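PDB 4HNO: probable endonuclease 4 from Thermotoga maritima, which probably cleaves DNA at apurinic or apyrimidinic sites during base excision repair, leaving a 3'-hydroxyl and a 5'-terminal sugar phosphate. Local coordinates for residues 149-153 against 229-233. Residues are numbered along the deposited sequence.
With MN (manganese (II) ion), chain C.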
# COMPACT_ATOMS: atom_id res chain seq x y z
N VAL A 149 8.81 0.63 -3.70
CA VAL A 149 8.62 0.18 -5.06
C VAL A 149 9.87 -0.58 -5.52
O VAL A 149 10.86 -0.68 -4.81
CB VAL A 149 8.28 1.35 -6.00
CG1 VAL A 149 6.93 1.95 -5.62
CG2 VAL A 149 9.38 2.39 -6.01
N SER A 150 9.81 -1.09 -6.73
CA SER A 150 10.95 -1.77 -7.32
C SER A 150 11.84 -0.78 -8.08
O SER A 150 11.40 0.31 -8.47
CB SER A 150 10.46 -2.87 -8.24
OG SER A 150 9.60 -3.74 -7.55
N GLN A 151 13.09 -1.16 -8.27
CA GLN A 151 14.09 -0.30 -8.90
C GLN A 151 14.01 -0.47 -10.42
O GLN A 151 14.80 -1.19 -11.02
CB GLN A 151 15.48 -0.64 -8.39
CG GLN A 151 16.51 0.34 -8.81
CD GLN A 151 17.91 -0.07 -8.45
OE1 GLN A 151 18.16 -1.18 -8.02
NE2 GLN A 151 18.84 0.85 -8.63
N LYS A 152 13.03 0.20 -11.00
CA LYS A 152 12.76 0.12 -12.43
C LYS A 152 12.59 1.54 -12.91
O LYS A 152 11.95 2.37 -12.25
CB LYS A 152 11.48 -0.66 -12.70
CG LYS A 152 11.50 -2.07 -12.15
CD LYS A 152 10.13 -2.71 -12.25
CE LYS A 152 9.77 -3.03 -13.68
NZ LYS A 152 8.41 -3.63 -13.80
N GLY A 153 13.23 1.78 -14.05
CA GLY A 153 13.40 3.09 -14.62
C GLY A 153 13.85 4.10 -13.60
O GLY A 153 14.81 3.94 -12.86
N ALA A 229 14.49 -6.90 -9.12
CA ALA A 229 13.97 -5.62 -9.64
C ALA A 229 12.93 -5.80 -10.76
O ALA A 229 12.91 -5.00 -11.68
CB ALA A 229 15.11 -4.70 -10.06
N LYS A 230 12.05 -6.78 -10.64
CA LYS A 230 11.11 -7.12 -11.72
C LYS A 230 9.67 -6.68 -11.50
O LYS A 230 8.93 -6.52 -12.47
CB LYS A 230 11.11 -8.63 -11.97
CG LYS A 230 12.39 -9.14 -12.60
CD LYS A 230 12.56 -8.69 -14.04
CE LYS A 230 13.86 -9.20 -14.64
NZ LYS A 230 13.92 -8.92 -16.10
N ASP A 231 9.25 -6.53 -10.25
CA ASP A 231 7.86 -6.19 -9.90
C ASP A 231 6.83 -7.07 -10.60
O ASP A 231 5.96 -6.61 -11.31
CB ASP A 231 7.56 -4.73 -10.14
CG ASP A 231 6.31 -4.27 -9.41
OD1 ASP A 231 5.94 -3.09 -9.54
OD2 ASP A 231 5.70 -5.07 -8.66
N ARG A 232 6.93 -8.36 -10.32
CA ARG A 232 5.92 -9.32 -10.72
C ARG A 232 5.50 -10.12 -9.49
O ARG A 232 6.24 -10.99 -8.98
CB ARG A 232 6.44 -10.24 -11.84
CG ARG A 232 6.71 -9.52 -13.16
CD ARG A 232 5.43 -8.90 -13.74
NE ARG A 232 5.64 -8.32 -15.06
CZ ARG A 232 6.00 -7.06 -15.29
NH1 ARG A 232 6.21 -6.23 -14.28
NH2 ARG A 232 6.15 -6.63 -16.54
N HIS A 233 4.31 -9.79 -8.99
CA HIS A 233 3.81 -10.40 -7.79
C HIS A 233 3.43 -11.86 -8.05
O HIS A 233 3.05 -12.24 -9.16
CB HIS A 233 2.56 -9.68 -7.28
CG HIS A 233 2.71 -8.21 -7.07
ND1 HIS A 233 1.67 -7.46 -6.55
CD2 HIS A 233 3.70 -7.32 -7.33
CE1 HIS A 233 2.04 -6.18 -6.50
NE2 HIS A 233 3.26 -6.07 -6.98
MN MN C . 4.08 -4.25 -7.76
O HOH W 1 7.41 -1.00 -8.29
O HOH W 2 6.44 -1.88 -12.00
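One carboxylate here serves both a metal and a neighbouring loop. D231 OD2 binds the manganese ion at 2.0 Å. D231 OD1 accepts hydrogen bonds from the oxygens of waters 1 and 2, each 2.8 Å away. Water 1 accepts from S150 N at 2.9 Å, and water 2 accepts from K152 NZ at 3.2 Å. The polar link to the carboxylate runs through these waters, while S150 OG touches D231 CB directly at 3.4 Å.

The one direct hydrogen bond between the segments runs from K152 NZ to K230 O, at 3.2 Å. K152 NZ also lies 3.4 Å from R232 NH1, a close pair of like charges. R232 NH1 itself donates to D231 O at 3.0 Å, so both cations are held by backbone carbonyls of 229-233. The K152 side chain packs along that segment, with K152 CG 3.3 Å from A229 O and K152 CD 3.9 Å from D231 CB. An inverse gamma turn centred on Q151 ends at K152.

H233 NE2 binds the same manganese at 2.1 Å, and H184 completes the protein ligands. A zinc ion shares these ligands, probably at one of the enzyme's three zinc sites. D187 of helix 182-187 hydrogen-bonds to S150 OG and to the backbone of 229-231, bridging both loops. The contact joins the TIM-barrel loop between strands 143-147 and 155-156 to the loop between strands 214-222 and 233-234.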